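Local coordinates for protein phenylalanine--tRNA ligase beta subunit (PDB 2CXI) that forms with the alpha subunit the synthetase that attaches phenylalanine to tRNA(Phe) using ATP and is represented here by its N-terminal part with the B3/4 editing domain, at residues V91-L97 with P153-A158; L97-R101 with K196-P200; R137-A141 with G237-V243; A159-F165 with T175-I179; K260-V264 with T275-T279. All blocks are in the same frame, centred on the assembly; numbering follows the deposited sequence.

Interaction 1: V91-L97 with P153-A158; sequences VYVDEKL and PIYYKA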
# COMPACT_ATOMS: atom_id res chain seq x y z
N VAL A 91 -11.17 7.93 4.37
CA VAL A 91 -12.50 7.31 4.30
C VAL A 91 -13.06 7.55 2.90
O VAL A 91 -13.02 8.65 2.41
CB VAL A 91 -13.49 7.91 5.36
CG1 VAL A 91 -14.90 7.25 5.29
CG2 VAL A 91 -12.86 7.81 6.74
N TYR A 92 -13.60 6.49 2.28
CA TYR A 92 -14.24 6.61 0.97
C TYR A 92 -15.73 6.67 1.10
O TYR A 92 -16.33 5.81 1.77
CB TYR A 92 -13.84 5.42 0.10
CG TYR A 92 -12.35 5.37 -0.11
CD1 TYR A 92 -11.75 6.14 -1.13
CD2 TYR A 92 -11.52 4.59 0.72
CE1 TYR A 92 -10.37 6.12 -1.32
CE2 TYR A 92 -10.12 4.55 0.51
CZ TYR A 92 -9.58 5.30 -0.53
OH TYR A 92 -8.21 5.32 -0.74
N VAL A 93 -16.33 7.70 0.50
CA VAL A 93 -17.80 7.79 0.40
C VAL A 93 -18.35 7.41 -0.98
O VAL A 93 -18.07 8.09 -1.99
CB VAL A 93 -18.31 9.21 0.84
CG1 VAL A 93 -19.85 9.29 0.76
CG2 VAL A 93 -17.81 9.50 2.23
N ASP A 94 -19.12 6.32 -1.00
CA ASP A 94 -19.70 5.75 -2.21
C ASP A 94 -20.70 6.69 -2.92
O ASP A 94 -21.68 7.16 -2.31
CB ASP A 94 -20.43 4.48 -1.81
CG ASP A 94 -20.78 3.60 -2.98
OD1 ASP A 94 -20.62 3.99 -4.17
OD2 ASP A 94 -21.25 2.48 -2.77
N GLU A 95 -20.45 6.96 -4.20
CA GLU A 95 -21.38 7.79 -4.98
C GLU A 95 -22.74 7.17 -5.08
O GLU A 95 -23.73 7.87 -5.26
CB GLU A 95 -20.83 8.11 -6.38
CG GLU A 95 -20.69 6.91 -7.31
CD GLU A 95 -20.21 7.33 -8.71
OE1 GLU A 95 -20.29 8.56 -9.04
OE2 GLU A 95 -19.74 6.44 -9.46
N LYS A 96 -22.80 5.86 -4.93
CA LYS A 96 -24.07 5.14 -5.01
C LYS A 96 -24.98 5.45 -3.82
O LYS A 96 -26.17 5.11 -3.83
CB LYS A 96 -23.85 3.64 -5.10
CG LYS A 96 -23.11 3.19 -6.37
CD LYS A 96 -23.43 1.71 -6.61
CE LYS A 96 -22.32 1.03 -7.45
NZ LYS A 96 -21.35 2.04 -8.03
N LEU A 97 -24.43 6.14 -2.82
CA LEU A 97 -25.24 6.61 -1.68
C LEU A 97 -25.96 7.96 -1.95
O LEU A 97 -26.68 8.47 -1.10
CB LEU A 97 -24.37 6.69 -0.41
CG LEU A 97 -24.07 5.34 0.27
CD1 LEU A 97 -23.07 5.52 1.40
CD2 LEU A 97 -25.38 4.63 0.79
N PRO A 153 -8.02 1.71 5.46
CA PRO A 153 -9.04 2.72 5.15
C PRO A 153 -10.46 2.30 5.55
O PRO A 153 -10.75 1.09 5.70
CB PRO A 153 -8.95 2.81 3.61
CG PRO A 153 -7.49 2.61 3.37
CD PRO A 153 -7.17 1.42 4.27
N ILE A 154 -11.34 3.30 5.68
CA ILE A 154 -12.75 3.03 6.06
C ILE A 154 -13.63 3.36 4.85
O ILE A 154 -13.33 4.29 4.09
CB ILE A 154 -13.18 3.87 7.33
CG1 ILE A 154 -12.20 3.65 8.49
CG2 ILE A 154 -14.63 3.55 7.71
CD1 ILE A 154 -12.06 2.21 9.01
N TYR A 155 -14.69 2.58 4.66
CA TYR A 155 -15.64 2.74 3.54
C TYR A 155 -17.06 3.01 4.03
O TYR A 155 -17.56 2.27 4.82
CB TYR A 155 -15.65 1.44 2.71
CG TYR A 155 -14.29 1.16 2.14
CD1 TYR A 155 -13.32 0.50 2.89
CD2 TYR A 155 -13.96 1.60 0.85
CE1 TYR A 155 -12.03 0.26 2.37
CE2 TYR A 155 -12.72 1.39 0.33
CZ TYR A 155 -11.76 0.72 1.08
OH TYR A 155 -10.51 0.51 0.52
N TYR A 156 -17.64 4.11 3.58
CA TYR A 156 -19.06 4.38 3.77
C TYR A 156 -19.73 4.08 2.41
O TYR A 156 -19.52 4.82 1.43
CB TYR A 156 -19.22 5.84 4.23
CG TYR A 156 -20.65 6.29 4.34
CD1 TYR A 156 -21.62 5.50 4.98
CD2 TYR A 156 -21.04 7.55 3.84
CE1 TYR A 156 -22.94 5.94 5.06
CE2 TYR A 156 -22.34 8.00 3.96
CZ TYR A 156 -23.29 7.17 4.56
OH TYR A 156 -24.59 7.60 4.63
N LYS A 157 -20.43 2.97 2.34
CA LYS A 157 -20.86 2.41 1.05
C LYS A 157 -22.33 2.03 0.94
O LYS A 157 -23.02 1.83 1.95
CB LYS A 157 -19.98 1.18 0.69
CG LYS A 157 -20.22 -0.04 1.61
CD LYS A 157 -19.50 -1.25 1.06
CE LYS A 157 -19.80 -2.48 1.91
NZ LYS A 157 -19.79 -3.79 1.12
N ALA A 158 -22.80 1.91 -0.30
CA ALA A 158 -24.11 1.36 -0.58
C ALA A 158 -23.93 -0.16 -0.55
O ALA A 158 -23.15 -0.69 -1.32
CB ALA A 158 -24.61 1.83 -1.97
O HOH W 1 -21.34 -0.02 -3.32

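Interaction 2: L97-R101 with K196-P200; sequences LKDIR and KQFYP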
# COMPACT_ATOMS: atom_id res chain seq x y z
N LEU A 97 -24.43 6.14 -2.82
CA LEU A 97 -25.24 6.61 -1.68
C LEU A 97 -25.96 7.96 -1.95
O LEU A 97 -26.68 8.47 -1.10
CB LEU A 97 -24.37 6.69 -0.41
CG LEU A 97 -24.07 5.34 0.27
CD1 LEU A 97 -23.07 5.52 1.40
CD2 LEU A 97 -25.38 4.63 0.79
N LYS A 98 -25.71 8.54 -3.14
CA LYS A 98 -26.13 9.92 -3.45
C LYS A 98 -27.60 10.21 -3.18
O LYS A 98 -27.92 11.29 -2.67
CB LYS A 98 -25.76 10.33 -4.87
CG LYS A 98 -26.05 11.82 -5.23
CD LYS A 98 -25.27 12.82 -4.33
CE LYS A 98 -25.46 14.25 -4.82
NZ LYS A 98 -24.97 15.31 -3.85
N ASP A 99 -28.48 9.25 -3.47
CA ASP A 99 -29.91 9.44 -3.28
C ASP A 99 -30.39 8.54 -2.16
O ASP A 99 -31.58 8.26 -2.04
CB ASP A 99 -30.66 9.17 -4.60
CG ASP A 99 -32.08 9.73 -4.60
OD1 ASP A 99 -32.32 10.80 -3.95
OD2 ASP A 99 -33.00 9.15 -5.22
N ILE A 100 -29.47 8.09 -1.30
CA ILE A 100 -29.84 7.22 -0.18
C ILE A 100 -29.46 7.87 1.17
O ILE A 100 -30.32 7.99 2.09
CB ILE A 100 -29.18 5.79 -0.33
CG1 ILE A 100 -29.62 5.13 -1.66
CG2 ILE A 100 -29.46 4.90 0.91
CD1 ILE A 100 -28.83 3.86 -2.05
N ARG A 101 -28.19 8.27 1.29
CA ARG A 101 -27.72 9.04 2.46
C ARG A 101 -26.35 9.64 2.08
O ARG A 101 -25.30 9.09 2.42
CB ARG A 101 -27.66 8.16 3.72
CG ARG A 101 -27.46 8.97 5.03
CD ARG A 101 -27.63 8.14 6.33
NE ARG A 101 -27.59 9.04 7.50
CZ ARG A 101 -28.60 9.82 7.89
NH1 ARG A 101 -28.42 10.64 8.93
NH2 ARG A 101 -29.79 9.78 7.28
N LYS A 196 -35.09 1.92 -0.42
CA LYS A 196 -33.99 2.12 -1.38
C LYS A 196 -33.43 0.78 -1.83
O LYS A 196 -33.68 -0.25 -1.20
CB LYS A 196 -32.89 2.99 -0.78
CG LYS A 196 -33.40 4.28 -0.12
CD LYS A 196 -34.16 5.21 -1.09
CE LYS A 196 -33.29 5.81 -2.18
NZ LYS A 196 -34.02 6.88 -2.95
N GLN A 197 -32.69 0.79 -2.93
CA GLN A 197 -32.12 -0.43 -3.47
C GLN A 197 -31.00 -0.98 -2.59
O GLN A 197 -30.83 -2.19 -2.49
CB GLN A 197 -31.61 -0.16 -4.88
CG GLN A 197 -31.41 -1.40 -5.70
CD GLN A 197 -30.62 -1.11 -6.95
OE1 GLN A 197 -30.46 0.07 -7.35
NE2 GLN A 197 -30.10 -2.17 -7.58
N PHE A 198 -30.23 -0.07 -1.96
CA PHE A 198 -29.08 -0.44 -1.12
C PHE A 198 -29.19 0.27 0.23
O PHE A 198 -29.87 1.31 0.33
CB PHE A 198 -27.76 -0.07 -1.79
CG PHE A 198 -27.59 -0.65 -3.16
CD1 PHE A 198 -27.53 -2.03 -3.35
CD2 PHE A 198 -27.51 0.19 -4.27
CE1 PHE A 198 -27.40 -2.58 -4.64
CE2 PHE A 198 -27.36 -0.34 -5.57
CZ PHE A 198 -27.31 -1.73 -5.75
N TYR A 199 -28.57 -0.29 1.27
CA TYR A 199 -28.52 0.40 2.58
C TYR A 199 -27.10 0.90 2.86
O TYR A 199 -26.12 0.25 2.44
CB TYR A 199 -29.01 -0.49 3.72
CG TYR A 199 -30.40 -1.07 3.56
CD1 TYR A 199 -31.39 -0.41 2.82
CD2 TYR A 199 -30.72 -2.29 4.17
CE1 TYR A 199 -32.66 -0.95 2.68
CE2 TYR A 199 -31.99 -2.83 4.05
CZ TYR A 199 -32.95 -2.16 3.28
OH TYR A 199 -34.21 -2.68 3.17
N PRO A 200 -26.97 2.04 3.55
CA PRO A 200 -25.63 2.57 3.86
C PRO A 200 -24.95 1.64 4.87
O PRO A 200 -25.59 1.17 5.82
CB PRO A 200 -25.92 3.95 4.50
CG PRO A 200 -27.40 4.24 4.21
CD PRO A 200 -28.05 2.89 4.09
O HOH W 2 -34.24 9.53 -2.05

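Interaction 3: R137-A141 with G237-V243; sequences RREVA and GWKLEKV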
# COMPACT_ATOMS: atom_id res chain seq x y z
N ARG A 137 -32.50 11.95 13.48
CA ARG A 137 -31.40 11.22 12.80
C ARG A 137 -31.41 11.37 11.26
O ARG A 137 -30.44 11.04 10.59
CB ARG A 137 -31.45 9.73 13.13
CG ARG A 137 -31.16 9.33 14.57
CD ARG A 137 -30.76 7.84 14.63
NE ARG A 137 -30.59 7.35 16.01
CZ ARG A 137 -30.32 6.08 16.32
NH1 ARG A 137 -30.20 5.17 15.36
NH2 ARG A 137 -30.18 5.70 17.60
N ARG A 138 -32.53 11.84 10.69
CA ARG A 138 -32.58 11.86 9.20
C ARG A 138 -31.57 12.83 8.65
O ARG A 138 -30.86 12.52 7.69
CB ARG A 138 -33.97 12.22 8.66
CG ARG A 138 -34.03 12.01 7.17
CD ARG A 138 -35.37 12.43 6.46
NE ARG A 138 -34.94 12.65 5.10
CZ ARG A 138 -34.48 13.80 4.64
NH1 ARG A 138 -34.44 14.88 5.42
NH2 ARG A 138 -34.05 13.84 3.39
N GLU A 139 -31.49 14.02 9.26
CA GLU A 139 -30.57 15.07 8.79
C GLU A 139 -29.14 14.90 9.31
O GLU A 139 -28.21 15.29 8.61
CB GLU A 139 -31.13 16.49 9.09
CG GLU A 139 -32.36 16.77 8.25
CD GLU A 139 -33.06 18.08 8.58
OE1 GLU A 139 -34.31 18.15 8.35
OE2 GLU A 139 -32.39 19.06 9.03
N VAL A 140 -29.00 14.37 10.53
CA VAL A 140 -27.69 14.17 11.16
C VAL A 140 -27.77 12.95 12.05
O VAL A 140 -28.62 12.89 12.98
CB VAL A 140 -27.25 15.39 12.06
CG1 VAL A 140 -25.90 15.06 12.78
CG2 VAL A 140 -27.07 16.64 11.25
N ALA A 141 -26.91 11.96 11.76
CA ALA A 141 -26.74 10.79 12.64
C ALA A 141 -25.25 10.68 12.97
O ALA A 141 -24.41 10.88 12.08
CB ALA A 141 -27.26 9.50 11.92
N GLY A 237 -25.62 12.40 6.67
CA GLY A 237 -26.89 13.07 6.45
C GLY A 237 -26.99 13.59 5.03
O GLY A 237 -26.35 13.06 4.13
N TRP A 238 -27.85 14.59 4.87
CA TRP A 238 -28.29 15.06 3.55
C TRP A 238 -27.65 16.38 3.07
O TRP A 238 -27.71 16.69 1.88
CB TRP A 238 -29.82 15.16 3.55
CG TRP A 238 -30.44 13.77 3.36
CD1 TRP A 238 -30.79 12.86 4.34
CD2 TRP A 238 -30.70 13.12 2.10
NE1 TRP A 238 -31.27 11.70 3.76
CE2 TRP A 238 -31.23 11.84 2.39
CE3 TRP A 238 -30.55 13.50 0.75
CZ2 TRP A 238 -31.62 10.94 1.39
CZ3 TRP A 238 -30.93 12.60 -0.24
CH2 TRP A 238 -31.46 11.34 0.08
N LYS A 239 -27.08 17.16 4.00
CA LYS A 239 -26.43 18.44 3.66
C LYS A 239 -25.06 18.47 4.30
O LYS A 239 -24.92 18.26 5.50
CB LYS A 239 -27.21 19.68 4.15
CG LYS A 239 -28.66 19.84 3.63
CD LYS A 239 -28.80 19.83 2.10
CE LYS A 239 -28.21 21.04 1.42
NZ LYS A 239 -28.86 21.05 0.06
N LEU A 240 -24.05 18.74 3.49
CA LEU A 240 -22.68 18.74 3.97
C LEU A 240 -22.45 19.73 5.11
O LEU A 240 -21.77 19.40 6.07
CB LEU A 240 -21.72 18.97 2.78
CG LEU A 240 -20.21 18.76 2.94
CD1 LEU A 240 -19.87 17.32 3.47
CD2 LEU A 240 -19.51 19.02 1.57
N GLU A 241 -23.05 20.93 5.02
CA GLU A 241 -22.87 21.95 6.05
C GLU A 241 -23.39 21.48 7.38
O GLU A 241 -22.78 21.79 8.42
CB GLU A 241 -23.62 23.26 5.69
CG GLU A 241 -23.47 24.42 6.69
CD GLU A 241 -24.43 24.39 7.90
OE1 GLU A 241 -25.57 23.89 7.78
OE2 GLU A 241 -24.02 24.90 8.99
N LYS A 242 -24.52 20.77 7.36
CA LYS A 242 -25.14 20.31 8.61
C LYS A 242 -24.33 19.20 9.33
O LYS A 242 -24.14 19.25 10.56
CB LYS A 242 -26.59 19.87 8.41
CG LYS A 242 -27.60 21.05 8.36
CD LYS A 242 -29.04 20.54 8.49
CE LYS A 242 -29.22 19.81 9.79
NZ LYS A 242 -29.81 20.73 10.79
N VAL A 243 -23.84 18.24 8.56
CA VAL A 243 -23.00 17.16 9.14
C VAL A 243 -21.66 17.70 9.63
O VAL A 243 -21.11 17.21 10.63
CB VAL A 243 -22.89 15.96 8.22
CG1 VAL A 243 -24.32 15.33 8.00
CG2 VAL A 243 -22.22 16.32 6.85
O HOH W 3 -28.39 17.04 6.58

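Interaction 4: A159-F165 with T175-I179; sequences AEKTEKF and TLEEI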
# COMPACT_ATOMS: atom_id res chain seq x y z
N ALA A 159 -24.63 -0.82 0.36
CA ALA A 159 -24.57 -2.27 0.54
C ALA A 159 -25.84 -3.00 0.09
O ALA A 159 -26.97 -2.49 0.26
CB ALA A 159 -24.31 -2.58 2.01
N GLU A 160 -25.64 -4.21 -0.43
CA GLU A 160 -26.70 -5.18 -0.65
C GLU A 160 -27.45 -5.46 0.65
O GLU A 160 -26.85 -5.52 1.73
CB GLU A 160 -26.11 -6.50 -1.19
CG GLU A 160 -25.34 -6.38 -2.51
CD GLU A 160 -26.25 -6.15 -3.73
OE1 GLU A 160 -27.49 -6.28 -3.61
OE2 GLU A 160 -25.72 -5.82 -4.81
N LYS A 161 -28.76 -5.66 0.51
CA LYS A 161 -29.63 -5.92 1.65
C LYS A 161 -29.40 -7.29 2.33
O LYS A 161 -29.89 -7.53 3.44
CB LYS A 161 -31.09 -5.80 1.20
CG LYS A 161 -31.46 -4.45 0.64
CD LYS A 161 -32.93 -4.33 0.38
CE LYS A 161 -33.18 -3.05 -0.38
NZ LYS A 161 -34.57 -2.52 -0.24
N THR A 162 -28.66 -8.16 1.64
CA THR A 162 -28.30 -9.48 2.15
C THR A 162 -26.96 -9.52 2.88
O THR A 162 -26.62 -10.54 3.48
CB THR A 162 -28.28 -10.52 1.02
OG1 THR A 162 -27.42 -10.05 -0.02
CG2 THR A 162 -29.65 -10.66 0.36
N GLU A 163 -26.19 -8.41 2.83
CA GLU A 163 -25.00 -8.30 3.72
C GLU A 163 -25.39 -8.54 5.18
O GLU A 163 -26.51 -8.26 5.60
CB GLU A 163 -24.31 -6.93 3.61
CG GLU A 163 -23.63 -6.60 2.29
CD GLU A 163 -22.58 -7.61 1.86
OE1 GLU A 163 -21.86 -8.16 2.72
OE2 GLU A 163 -22.47 -7.86 0.63
N LYS A 164 -24.43 -9.04 5.97
CA LYS A 164 -24.69 -9.41 7.35
C LYS A 164 -23.71 -8.76 8.32
O LYS A 164 -22.54 -8.55 7.99
CB LYS A 164 -24.56 -10.94 7.55
CG LYS A 164 -25.56 -11.78 6.78
CD LYS A 164 -25.58 -13.21 7.42
CE LYS A 164 -25.89 -14.30 6.40
NZ LYS A 164 -25.37 -15.63 6.88
N PHE A 165 -24.19 -8.49 9.53
CA PHE A 165 -23.34 -8.21 10.70
C PHE A 165 -24.22 -8.35 11.94
O PHE A 165 -25.44 -8.41 11.82
CB PHE A 165 -22.66 -6.82 10.59
CG PHE A 165 -23.59 -5.62 10.89
CD1 PHE A 165 -24.46 -5.11 9.91
CD2 PHE A 165 -23.51 -4.94 12.12
CE1 PHE A 165 -25.29 -3.99 10.16
CE2 PHE A 165 -24.34 -3.85 12.42
CZ PHE A 165 -25.24 -3.35 11.41
N THR A 175 -28.93 -10.46 8.29
CA THR A 175 -28.92 -9.61 7.11
C THR A 175 -29.39 -8.20 7.47
O THR A 175 -30.10 -7.98 8.47
CB THR A 175 -29.81 -10.15 5.96
OG1 THR A 175 -31.18 -10.01 6.33
CG2 THR A 175 -29.62 -11.64 5.73
N LEU A 176 -29.01 -7.25 6.64
CA LEU A 176 -29.44 -5.88 6.81
C LEU A 176 -30.95 -5.80 6.85
O LEU A 176 -31.52 -5.11 7.67
CB LEU A 176 -28.88 -5.02 5.67
CG LEU A 176 -27.49 -4.43 5.82
CD1 LEU A 176 -26.51 -5.19 6.74
CD2 LEU A 176 -26.91 -4.04 4.50
N GLU A 177 -31.59 -6.53 5.95
CA GLU A 177 -33.03 -6.71 5.93
C GLU A 177 -33.61 -7.17 7.28
O GLU A 177 -34.54 -6.55 7.80
CB GLU A 177 -33.38 -7.70 4.81
CG GLU A 177 -33.79 -7.00 3.55
CD GLU A 177 -34.95 -6.07 3.83
OE1 GLU A 177 -34.80 -4.84 3.61
OE2 GLU A 177 -35.99 -6.57 4.32
N GLU A 178 -33.03 -8.22 7.85
CA GLU A 178 -33.47 -8.76 9.14
C GLU A 178 -33.28 -7.76 10.26
O GLU A 178 -34.09 -7.71 11.19
CB GLU A 178 -32.72 -10.05 9.49
CG GLU A 178 -32.98 -11.17 8.49
CD GLU A 178 -32.23 -12.45 8.81
OE1 GLU A 178 -31.02 -12.42 9.16
OE2 GLU A 178 -32.87 -13.52 8.66
N ILE A 179 -32.20 -6.98 10.20
CA ILE A 179 -31.97 -5.95 11.22
C ILE A 179 -33.07 -4.89 11.18
O ILE A 179 -33.62 -4.52 12.22
CB ILE A 179 -30.56 -5.32 11.08
CG1 ILE A 179 -29.45 -6.39 11.23
CG2 ILE A 179 -30.37 -4.20 12.12
CD1 ILE A 179 -27.98 -5.85 10.92

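Interaction 5: K260-V264 with T275-T279; sequences KIRSV and TPDLT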
# COMPACT_ATOMS: atom_id res chain seq x y z
N LYS A 260 -6.94 15.28 21.29
CA LYS A 260 -6.18 15.90 20.18
C LYS A 260 -6.87 15.56 18.86
O LYS A 260 -7.04 14.39 18.54
CB LYS A 260 -4.69 15.46 20.24
CG LYS A 260 -4.06 15.89 21.62
CD LYS A 260 -2.61 15.42 21.79
CE LYS A 260 -2.06 15.88 23.17
NZ LYS A 260 -1.09 14.84 23.72
N ILE A 261 -7.32 16.59 18.15
CA ILE A 261 -8.23 16.39 17.01
C ILE A 261 -7.37 16.13 15.77
O ILE A 261 -6.43 16.88 15.49
CB ILE A 261 -9.07 17.64 16.76
CG1 ILE A 261 -9.92 17.97 17.99
CG2 ILE A 261 -9.95 17.48 15.48
CD1 ILE A 261 -10.65 19.34 17.86
N ARG A 262 -7.71 15.08 15.04
CA ARG A 262 -6.93 14.66 13.87
C ARG A 262 -7.88 14.63 12.71
O ARG A 262 -8.98 14.07 12.84
CB ARG A 262 -6.34 13.27 14.12
CG ARG A 262 -5.36 13.20 15.30
CD ARG A 262 -4.21 14.19 15.11
NE ARG A 262 -3.23 14.23 16.18
CZ ARG A 262 -2.93 15.33 16.88
NH1 ARG A 262 -3.58 16.49 16.67
NH2 ARG A 262 -2.00 15.26 17.81
N SER A 263 -7.49 15.22 11.58
CA SER A 263 -8.35 15.27 10.42
C SER A 263 -8.20 13.99 9.60
O SER A 263 -7.19 13.29 9.69
CB SER A 263 -8.06 16.49 9.54
OG SER A 263 -6.78 16.43 8.99
N VAL A 264 -9.23 13.70 8.81
CA VAL A 264 -9.15 12.56 7.91
C VAL A 264 -9.46 13.07 6.49
O VAL A 264 -10.09 14.15 6.32
CB VAL A 264 -10.02 11.31 8.36
CG1 VAL A 264 -10.26 11.23 9.89
CG2 VAL A 264 -11.27 11.15 7.60
N THR A 275 -11.64 16.62 6.76
CA THR A 275 -12.53 16.95 7.92
C THR A 275 -11.90 16.54 9.27
O THR A 275 -11.13 15.58 9.29
CB THR A 275 -13.95 16.32 7.76
OG1 THR A 275 -13.84 14.92 7.76
CG2 THR A 275 -14.58 16.63 6.38
N PRO A 276 -12.21 17.21 10.40
CA PRO A 276 -13.02 18.44 10.46
C PRO A 276 -12.26 19.65 9.96
O PRO A 276 -11.01 19.68 9.95
CB PRO A 276 -13.29 18.62 11.97
CG PRO A 276 -11.99 18.05 12.63
CD PRO A 276 -11.65 16.85 11.73
N ASP A 277 -13.01 20.64 9.54
CA ASP A 277 -12.42 21.94 9.22
C ASP A 277 -12.84 22.92 10.29
O ASP A 277 -14.00 23.34 10.31
CB ASP A 277 -12.96 22.39 7.88
CG ASP A 277 -12.42 23.76 7.43
OD1 ASP A 277 -11.66 24.45 8.17
OD2 ASP A 277 -12.74 24.21 6.32
N LEU A 278 -11.91 23.31 11.16
CA LEU A 278 -12.25 24.19 12.27
C LEU A 278 -11.75 25.62 12.04
O LEU A 278 -11.58 26.37 13.00
CB LEU A 278 -11.71 23.62 13.56
CG LEU A 278 -12.34 22.29 13.99
CD1 LEU A 278 -11.67 21.89 15.29
CD2 LEU A 278 -13.87 22.37 14.23
N THR A 279 -11.52 25.99 10.77
CA THR A 279 -11.19 27.38 10.43
C THR A 279 -12.26 28.33 11.01
O THR A 279 -13.46 28.14 10.74
CB THR A 279 -11.22 27.52 8.90
OG1 THR A 279 -10.21 26.68 8.34
CG2 THR A 279 -10.85 28.95 8.46

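Interaction 1: V91-L97 with P153-A158
Parallel beta pairing joins two adjacent inner strands of the mixed sheet of the B3/4 editing domain, flanked by strands 260-267 and 199-204, with Val91-Val93 running beside Ile154-Ala158 at 13° between their directions and 4.6 Å between their axes. The hydrogen bonds alternate as parallel pairing demands: Tyr92 N gives to Ile154 O (2.9 Å), Tyr156 N to Tyr92 O (2.8 Å) and Asp94 N to Tyr156 O (2.9 Å). Tyr92 thus uses both its amide and its carbonyl on the neighbouring strand. On one face the Tyr92 and Tyr155 rings lie nearly parallel, at 20°, but slid apart with centroids 5.2 Å from each other; both hydroxyls go on to hydrogen-bond Ser18 of the second subunit, so this face meets a subunit interface. The opposite face carries Val91, Ile154, Val93 and Tyr156. There Leu97 CD1 sits 3.5 Å from the centroid of the Tyr156 ring, almost on its normal, a CH-pi contact. Where the first strand ends, Asp94 OD2 accepts from Ala158 N at 3.0 Å, while a water bridges Asp94 OD2 (2.6 Å) and Ala158 O (2.8 Å). Its other oxygen, OD1, accepts from Lys96 N at 3.0 Å. The strand thus ends in an Asx turn, and parallel pairing of strands distant in sequence, inside a mixed sheet, is what the contact brings to the B3/4 fold.

Interaction 2: L97-R101 with K196-P200
The turn Leu97-Arg101 meets Lys196-Pro200, which runs into strand 199-204, by an apolar middle with charge at its border. The apolar contacts centre on Ile100: its CG2 lies 3.9 Å from Pro200 CG, its CD1 4.1 Å from Phe198 CB, at the edge of that ring, and its CG1 3.8 Å from Lys196 CE. Leu97 adds CD2 at 3.8 Å from Pro200 CB, and Arg101 CB comes to 4.0 Å from Pro200 CG. The polar contacts gather at the end of Lys196. Its NZ makes a weak hydrogen bond to Asp99 O at 2.9 Å and a long salt bridge to Asp99 OD2 at 3.4 Å, while a water 2.8 Å from Lys196 NZ donates weakly to Asp99 OD1 at 3.0 Å. Within the turn, Leu97 O accepts from both Ile100 N and Arg101 N at 2.8 Å, which holds the bend that presents Ile100. The Arg101 guanidinium turns away to the carbonyls of Arg137 and Arg138 and, through NE, to Thr236 OG1. Phe198 O, 3.6 Å from Ile100 CD1, is buried without a polar partner. The chemistry implies a join carried mainly by hydrophobic burial, with one lysine adding loose electrostatic ties at the exposed border.

Interaction 3: R137-A141 with G237-V243
Arg138 lays its guanidinium flat over the indole of Trp238, with centres 4.0 Å apart and planes at 19°. This is a stacked cation-pi pair, in which Arg138 CZ lies 4.0 Å from the centroid of the five-membered ring of Trp238. It lies in the B3/4 domain, where strand 140-146 begins beside the end of its antiparallel neighbour 231-237, just before helix 240-255. The backbones come close at Gly237, whose CA makes a CA-H...O contact with Glu139 O at 3.4 Å; an ideal CB here would clash with that same oxygen, so a glycine suits the position. Further along, Glu139 OE2 forms a salt bridge with Lys242 NZ at 3.5 Å, although Lys242 NZ also hydrogen-bonds Phe133 O and makes a cation-pi contact with the Phe133 ring. Val140 CG2 packs 4.1 Å from Lys242 CE. No direct hydrogen bond crosses the contact; instead one water donates to Glu139 O at 2.7 Å and accepts from Lys239 N, the N-cap residue, at 2.9 Å.

Interaction 4: A159-F165 with T175-I179
A helix start can be held by its own side chains and by a preceding turn at once, as Thr175-Ile179 illustrates. Thr175 is the N-cap: its OG1 accepts from Glu178 N at 3.0 Å and its N gives to Glu178 OE1 at 3.0 Å, a reciprocal capping box. It also pairs with Lys164 in a short antiparallel bridge, non-hydrogen-bonded, with CA atoms 4.2 Å apart, and its CA touches Glu163 O at 3.1 Å. Leu176 follows, donating N to Glu163 O at 2.9 Å. Its side chain turns inward, with CD2 3.9 Å from Ala159 CB and CD1 3.8 Å from Phe165 CD1. Glu177 N, in the first turn of the helix, hydrogen-bonds Lys161 O at 3.2 Å, while Lys161 NZ goes to Lys196 O. These acceptors come from the type I turn Glu160-Glu163, which thereby receives amides that the helix itself leaves without an acceptor. After Glu178 comes Ile179, whose CD1 sits over the face of the Phe165 ring, 3.4 Å from CE1. Helix 176-182 thus rests against the sheet: Leu176 touches Tyr199 and Leu201 of strand 199-204, while Phe165, Leu176 and Ile179 all meet Met212 of strand 209-212.

Interaction 5: K260-V264 with T275-T279
A cis peptide bond between Thr275 and Pro276 marks the place where an antiparallel beta pairing stops. Up to that point strands 260-267 and 272-275 form a beta hairpin in the mixed sheet, and Val264 and Thr275 form a hydrogen-bonded pair: Val264 N gives to Thr275 O at 2.7 Å and Thr275 N to Val264 O at 2.9 Å. The same Thr275 O also lies 3.0 Å from Ser263 CA, a CA-H...O contact. Beyond the cis bond proline has no amide hydrogen to offer, and side-chain packing replaces pairing. Pro276 CG meets Ile261 CG2 at 3.6 Å, and Leu278 CD1 reaches Ile261 CD1 at 3.8 Å, so one isoleucine receives two residues of the departing chain. The polar ends are engaged elsewhere: Ser263 OG with Glu274 and Thr275 OG1 with the carbonyl of Tyr106. Helix 240-255 backs this region, with Met244 against Thr275, and Leu247 and Asn248 against Pro276. The chain then leaves toward strand 281-286 through a tight bend, an Asx turn in which Asp277 OD1 accepts both from Thr279 N at 3.0 Å and from Thr279 OG1 at 2.7 Å.

Interactions 1, 2, 3 and 5 reach one mixed sheet, and contacts between them show how local joins spread across a fold. Interactions 1 and 2, with centres 11 Å apart, share Leu97, and Tyr156 OH hydrogen-bonds Arg101 O at 2.8 Å. Arg101 ties interaction 2 to interaction 3, its NH1 lying 2.6 Å from Arg137 O. Interaction 4 falls between the two segments of interaction 2 along the chain and meets it where Ala159 N lies 2.8 Å from Tyr199 O. Val91 CG2 to Val264 CG2, 3.8 Å, links interactions 1 and 5. In interaction 3, the Lys242 side chain stays about 11 Å from that of Asp331, predicted to bind magnesium shared with the alpha subunit.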